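Local coordinates for protein type I site-specific restriction-modification system, R (Restriction) subunit (Vibrio vulnificus, PDB 3H1T) that probably couples ATP hydrolysis to movement along DNA and its cleavage, as the restriction subunit of a type I enzyme, here in a fragment lacking its C-terminal part, at residues 32-37 with 76-81; 126-131 with 137-142. All coordinates share one frame; numbering follows the deposited sequence.

Interaction 1: residues 32-37 with 76-81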
loop_
_atom_site.group_PDB
_atom_site.type_symbol
_atom_site.label_atom_id
_atom_site.label_comp_id
_atom_site.label_asym_id
_atom_site.label_seq_id
_atom_site.Cartn_x
_atom_site.Cartn_y
_atom_site.Cartn_z
ATOM N N VAL A 32 3.523 -34.381 -18.720
ATOM C CA VAL A 32 2.851 -35.648 -18.957
ATOM C C VAL A 32 1.546 -35.861 -18.170
ATOM O O VAL A 32 0.586 -36.424 -18.723
ATOM C CB VAL A 32 3.833 -36.831 -18.718
ATOM C CG1 VAL A 32 3.103 -38.156 -18.730
ATOM C CG2 VAL A 32 4.898 -36.817 -19.817
ATOM N N TYR A 33 1.475 -35.410 -16.914
ATOM C CA TYR A 33 0.233 -35.601 -16.152
ATOM C C TYR A 33 -0.564 -34.362 -15.777
ATOM O O TYR A 33 -1.743 -34.242 -16.130
ATOM C CB TYR A 33 0.477 -36.358 -14.850
ATOM C CG TYR A 33 1.051 -37.730 -15.017
ATOM C CD1 TYR A 33 2.408 -37.905 -15.253
ATOM C CD2 TYR A 33 0.244 -38.866 -14.890
ATOM C CE1 TYR A 33 2.958 -39.174 -15.351
ATOM C CE2 TYR A 33 0.785 -40.143 -14.985
ATOM C CZ TYR A 33 2.144 -40.291 -15.217
ATOM O OH TYR A 33 2.703 -41.546 -15.299
ATOM N N VAL A 34 0.068 -33.448 -15.041
ATOM C CA VAL A 34 -0.617 -32.273 -14.547
ATOM C C VAL A 34 -1.308 -31.391 -15.576
ATOM O O VAL A 34 -2.523 -31.187 -15.488
ATOM C CB VAL A 34 0.325 -31.428 -13.693
ATOM C CG1 VAL A 34 -0.460 -30.350 -12.982
ATOM C CG2 VAL A 34 1.044 -32.332 -12.679
ATOM N N THR A 35 -0.564 -30.856 -16.539
ATOM C CA THR A 35 -1.185 -30.002 -17.554
ATOM C C THR A 35 -2.293 -30.727 -18.331
ATOM O O THR A 35 -3.359 -30.174 -18.576
ATOM C CB THR A 35 -0.138 -29.456 -18.560
ATOM O OG1 THR A 35 0.891 -28.768 -17.835
ATOM C CG2 THR A 35 -0.793 -28.458 -19.529
ATOM N N PRO A 36 -2.049 -31.978 -18.745
ATOM C CA PRO A 36 -3.134 -32.636 -19.472
ATOM C C PRO A 36 -4.403 -32.758 -18.619
ATOM O O PRO A 36 -5.508 -32.494 -19.088
ATOM C CB PRO A 36 -2.518 -33.974 -19.840
ATOM C CG PRO A 36 -1.100 -33.577 -20.111
ATOM C CD PRO A 36 -0.781 -32.705 -18.926
ATOM N N LYS A 37 -4.246 -33.135 -17.356
ATOM C CA LYS A 37 -5.405 -33.283 -16.473
ATOM C C LYS A 37 -6.103 -31.952 -16.241
ATOM O O LYS A 37 -7.326 -31.909 -16.080
ATOM C CB LYS A 37 -5.007 -33.929 -15.140
ATOM C CG LYS A 37 -4.733 -35.426 -15.266
ATOM C CD LYS A 37 -4.323 -36.058 -13.936
ATOM C CE LYS A 37 -4.156 -37.567 -14.052
ATOM N NZ LYS A 37 -3.869 -38.205 -12.734
ATOM N N ALA A 76 3.970 -19.401 -8.349
ATOM C CA ALA A 76 3.150 -20.575 -8.097
ATOM C C ALA A 76 3.204 -21.453 -9.352
ATOM O O ALA A 76 3.174 -20.934 -10.465
ATOM C CB ALA A 76 1.706 -20.161 -7.799
ATOM N N ASP A 77 3.300 -22.768 -9.181
ATOM C CA ASP A 77 3.367 -23.662 -10.334
ATOM C C ASP A 77 2.235 -23.391 -11.321
ATOM O O ASP A 77 2.482 -23.229 -12.513
ATOM C CB ASP A 77 3.348 -25.122 -9.895
ATOM C CG ASP A 77 4.580 -25.501 -9.116
ATOM O OD1 ASP A 77 5.649 -24.930 -9.404
ATOM O OD2 ASP A 77 4.491 -26.373 -8.231
ATOM N N TYR A 78 1.001 -23.342 -10.829
ATOM C CA TYR A 78 -0.141 -23.062 -11.677
ATOM C C TYR A 78 -1.134 -22.180 -10.960
ATOM O O TYR A 78 -1.328 -22.289 -9.756
ATOM C CB TYR A 78 -0.892 -24.324 -12.095
ATOM C CG TYR A 78 -0.125 -25.333 -12.915
ATOM C CD1 TYR A 78 0.643 -26.323 -12.299
ATOM C CD2 TYR A 78 -0.259 -25.368 -14.297
ATOM C CE1 TYR A 78 1.246 -27.326 -13.035
ATOM C CE2 TYR A 78 0.339 -26.375 -15.043
ATOM C CZ TYR A 78 1.089 -27.357 -14.397
ATOM O OH TYR A 78 1.654 -28.410 -15.081
ATOM N N LEU A 79 -1.771 -21.308 -11.727
ATOM C CA LEU A 79 -2.779 -20.419 -11.212
ATOM C C LEU A 79 -3.954 -20.754 -12.114
ATOM O O LEU A 79 -3.818 -20.764 -13.335
ATOM C CB LEU A 79 -2.337 -18.966 -11.381
ATOM C CG LEU A 79 -2.960 -17.799 -10.593
ATOM C CD1 LEU A 79 -3.681 -16.882 -11.552
ATOM C CD2 LEU A 79 -3.891 -18.297 -9.504
ATOM N N LEU A 80 -5.104 -21.057 -11.526
ATOM C CA LEU A 80 -6.271 -21.398 -12.322
ATOM C C LEU A 80 -7.209 -20.215 -12.298
ATOM O O LEU A 80 -7.718 -19.855 -11.250
ATOM C CB LEU A 80 -6.945 -22.639 -11.749
ATOM C CG LEU A 80 -6.005 -23.837 -11.597
ATOM C CD1 LEU A 80 -6.797 -25.007 -11.070
ATOM C CD2 LEU A 80 -5.368 -24.210 -12.918
ATOM N N LYS A 81 -7.425 -19.597 -13.453
ATOM C CA LYS A 81 -8.300 -18.439 -13.524
ATOM C C LYS A 81 -9.656 -18.819 -14.080
ATOM O O LYS A 81 -9.750 -19.444 -15.137
ATOM C CB LYS A 81 -7.656 -17.329 -14.380
ATOM C CG LYS A 81 -6.282 -16.893 -13.872
ATOM C CD LYS A 81 -5.897 -15.483 -14.294
ATOM C CE LYS A 81 -5.523 -15.376 -15.752
ATOM N NZ LYS A 81 -4.674 -14.172 -15.965
#
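Two first torsions aim the aromatic ring of Tyr78 and the hydroxyl of Thr35 at one another. In Tyr78, CG stands opposite the carbonyl carbon (chi1 -62°), and the ring reaches from strand 75-81 toward helix 26-40; in Thr35 a similar value, -56°, places OG1 beside the backbone N. The phenol donates a hydrogen bond from Tyr78 OH to Thr35 OG1 at 2.9 Å, and OG1 lies at the ring edge, in the ring plane. That oxygen is also bonded to the carbonyl of Cys30 in the same helix, so two bonds grip it, which would favour this threonine rotamer. Val34 supplies the apolar half: its CG1 sits 3.5 Å from Tyr78 CE1, approaching obliquely, and 3.6 Å from Tyr78 OH. The CA atoms of Thr35 and Tyr78 are 9.2 Å apart, so the length of the tyrosine side chain covers most of the distance between the two segments. Leu38 and Ile50 also pack on this buried ring. The preceding Asp77, where the chain turns a corner, has its carboxylate beside that of Glu92 on the adjacent strand. This helix-on-sheet packing beside two neighbouring acidic residues is consistent with the PD-(D/E)XK nuclease fold of HsdR subunits.

Interaction 2: residues 126-131 with 137-142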
loop_
_atom_site.group_PDB
_atom_site.type_symbol
_atom_site.label_atom_id
_atom_site.label_comp_id
_atom_site.label_asym_id
_atom_site.label_seq_id
_atom_site.Cartn_x
_atom_site.Cartn_y
_atom_site.Cartn_z
ATOM N N GLU A 126 -1.707 -38.395 -8.502
ATOM C CA GLU A 126 -2.623 -38.096 -7.404
ATOM C C GLU A 126 -2.904 -36.605 -7.281
ATOM O O GLU A 126 -2.096 -35.772 -7.680
ATOM C CB GLU A 126 -2.067 -38.613 -6.078
ATOM C CG GLU A 126 -2.151 -40.098 -5.899
ATOM C CD GLU A 126 -1.213 -40.586 -4.821
ATOM O OE1 GLU A 126 0.004 -40.322 -4.929
ATOM O OE2 GLU A 126 -1.690 -41.241 -3.871
ATOM N N ILE A 127 -4.062 -36.282 -6.714
ATOM C CA ILE A 127 -4.466 -34.900 -6.530
ATOM C C ILE A 127 -5.033 -34.716 -5.134
ATOM O O ILE A 127 -5.958 -35.412 -4.742
ATOM C CB ILE A 127 -5.529 -34.511 -7.568
ATOM C CG1 ILE A 127 -4.947 -34.679 -8.978
ATOM C CG2 ILE A 127 -5.976 -33.082 -7.342
ATOM C CD1 ILE A 127 -5.977 -34.639 -10.098
ATOM N N LEU A 128 -4.466 -33.790 -4.380
ATOM C CA LEU A 128 -4.922 -33.520 -3.023
ATOM C C LEU A 128 -5.519 -32.114 -2.981
ATOM O O LEU A 128 -4.859 -31.151 -3.350
ATOM C CB LEU A 128 -3.744 -33.591 -2.047
ATOM C CG LEU A 128 -3.893 -34.332 -0.716
ATOM C CD1 LEU A 128 -2.912 -33.683 0.235
ATOM C CD2 LEU A 128 -5.319 -34.256 -0.170
ATOM N N GLU A 129 -6.758 -31.989 -2.519
ATOM C CA GLU A 129 -7.417 -30.692 -2.467
ATOM C C GLU A 129 -7.718 -30.188 -1.054
ATOM O O GLU A 129 -8.125 -30.956 -0.189
ATOM C CB GLU A 129 -8.739 -30.748 -3.243
ATOM C CG GLU A 129 -9.582 -29.474 -3.165
ATOM C CD GLU A 129 -11.017 -29.644 -3.661
ATOM O OE1 GLU A 129 -11.830 -30.265 -2.946
ATOM O OE2 GLU A 129 -11.331 -29.151 -4.762
ATOM N N PHE A 130 -7.479 -28.903 -0.817
ATOM C CA PHE A 130 -7.853 -28.321 0.450
ATOM C C PHE A 130 -8.848 -27.258 0.029
ATOM O O PHE A 130 -8.524 -26.342 -0.726
ATOM C CB PHE A 130 -6.723 -27.646 1.217
ATOM C CG PHE A 130 -7.193 -27.066 2.524
ATOM C CD1 PHE A 130 -7.310 -27.871 3.658
ATOM C CD2 PHE A 130 -7.636 -25.744 2.595
ATOM C CE1 PHE A 130 -7.870 -27.368 4.838
ATOM C CE2 PHE A 130 -8.201 -25.234 3.771
ATOM C CZ PHE A 130 -8.317 -26.043 4.889
ATOM N N ASP A 131 -10.070 -27.386 0.508
ATOM C CA ASP A 131 -11.112 -26.446 0.146
ATOM C C ASP A 131 -11.405 -25.536 1.333
ATOM O O ASP A 131 -11.901 -25.993 2.366
ATOM C CB ASP A 131 -12.349 -27.247 -0.260
ATOM C CG ASP A 131 -13.494 -26.379 -0.727
ATOM O OD1 ASP A 131 -13.648 -25.246 -0.239
ATOM O OD2 ASP A 131 -14.267 -26.853 -1.581
ATOM N N GLU A 137 -9.938 -31.692 3.528
ATOM C CA GLU A 137 -8.766 -31.974 2.710
ATOM C C GLU A 137 -8.935 -33.390 2.187
ATOM O O GLU A 137 -9.088 -34.329 2.968
ATOM C CB GLU A 137 -7.481 -31.874 3.540
ATOM C CG GLU A 137 -6.209 -31.933 2.701
ATOM C CD GLU A 137 -4.939 -31.854 3.538
ATOM O OE1 GLU A 137 -4.846 -30.967 4.416
ATOM O OE2 GLU A 137 -4.029 -32.680 3.311
ATOM N N GLN A 138 -8.897 -33.559 0.873
ATOM C CA GLN A 138 -9.096 -34.891 0.325
ATOM C C GLN A 138 -8.522 -35.137 -1.064
ATOM O O GLN A 138 -8.263 -34.213 -1.829
ATOM C CB GLN A 138 -10.596 -35.202 0.310
ATOM C CG GLN A 138 -11.402 -34.243 -0.541
ATOM C CD GLN A 138 -12.892 -34.322 -0.268
ATOM O OE1 GLN A 138 -13.707 -33.753 -1.002
ATOM N NE2 GLN A 138 -13.258 -35.027 0.798
ATOM N N LEU A 139 -8.324 -36.409 -1.377
ATOM C CA LEU A 139 -7.819 -36.810 -2.680
ATOM C C LEU A 139 -8.972 -36.813 -3.687
ATOM O O LEU A 139 -10.092 -37.214 -3.357
ATOM C CB LEU A 139 -7.219 -38.204 -2.573
ATOM C CG LEU A 139 -5.956 -38.306 -1.736
ATOM C CD1 LEU A 139 -5.806 -39.744 -1.248
ATOM C CD2 LEU A 139 -4.752 -37.854 -2.574
ATOM N N LEU A 140 -8.711 -36.359 -4.908
ATOM C CA LEU A 140 -9.746 -36.334 -5.933
ATOM C C LEU A 140 -9.325 -37.232 -7.070
ATOM O O LEU A 140 -8.136 -37.516 -7.245
ATOM C CB LEU A 140 -9.955 -34.922 -6.487
ATOM C CG LEU A 140 -10.183 -33.786 -5.486
ATOM C CD1 LEU A 140 -10.289 -32.470 -6.241
ATOM C CD2 LEU A 140 -11.440 -34.051 -4.648
ATOM N N SER A 141 -10.304 -37.683 -7.849
ATOM C CA SER A 141 -10.028 -38.544 -8.993
ATOM C C SER A 141 -9.662 -37.677 -10.187
ATOM O O SER A 141 -9.255 -38.176 -11.234
ATOM C CB SER A 141 -11.258 -39.382 -9.332
ATOM O OG SER A 141 -12.338 -38.540 -9.709
ATOM N N ARG A 142 -9.808 -36.372 -10.006
ATOM C CA ARG A 142 -9.506 -35.413 -11.055
ATOM C C ARG A 142 -9.712 -33.982 -10.555
ATOM O O ARG A 142 -10.295 -33.762 -9.497
ATOM C CB ARG A 142 -10.403 -35.686 -12.274
ATOM C CG ARG A 142 -11.893 -35.774 -11.945
ATOM C CD ARG A 142 -12.745 -35.268 -13.092
ATOM N NE ARG A 142 -13.307 -33.947 -12.827
ATOM C CZ ARG A 142 -14.565 -33.727 -12.459
ATOM N NH1 ARG A 142 -15.397 -34.742 -12.317
ATOM N NH2 ARG A 142 -14.989 -32.491 -12.224
HETATM O O HOH W 1 -6.119 -38.776 -6.322
HETATM O O HOH W 2 -14.459 -31.441 -3.301
#
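The ring of Phe130 meets Glu137 at its edge: Glu137 CB lies near the ring plane, 4.0 Å from Phe130 CD1, and the carboxylate plane is turned 70° from that of the ring. Lys108 adds a cation-pi contact to the same ring, and Tyr132 an edge-to-face one. Phe130 and Glu137 belong to a beta hairpin, strands 127-131 and 137-140, whose axes run at 145° and approach to 4.5 Å; the second strand is the outermost of its sheet in this chain. Glu129 and Gln138 form an antiparallel hydrogen-bonded pair, with Glu129 N to Gln138 O at 2.8 Å and nearly straight (172°), and the reciprocal bond running from Gln138 N to Glu129 O. Leu128 faces Leu139 as a non-hydrogen-bonded pair on the same side as Phe130 and Glu137; Leu128 CD1 lies 3.4 Å from Glu137 OE2, while Met104 of helix 104-114 packs against Leu128, Phe130 and Glu137. On the other face, Glu129 reaches out with CG anti to the backbone N and the chain extended beyond it, and Leu140 CD1 lies 3.8 Å from Glu129 OE2. The same oxygen of this buried residue also binds Tyr120 OH and forms a salt bridge with Arg152, which would probably favour the charged carboxylate. Toward the open end of the hairpin, Leu140 N still donates to Ile127 O, but a water bridges the other two backbone groups, donating to Leu140 O at 2.6 Å and accepting from Ile127 N at 3.3 Å.

Both contacts reach the same six-stranded mixed sheet, their centres 14 Å apart and their nearest atoms about 4 Å apart, yet they do not touch. Interaction 1 fastens a helix to the sheet near one margin, through strand 75-81, next to the outermost strand 49-55; interaction 2 forms the other margin, ending in strand 137-140. The first is buried and small, 127 Å² of surface, and depends on side chains alone. The second buries 580 Å² and is partly exposed, with main-chain bonds setting the register and water taking part. Polar groups differ accordingly: one hydroxyl pair inside the first, and carboxylates and ordered water around the second.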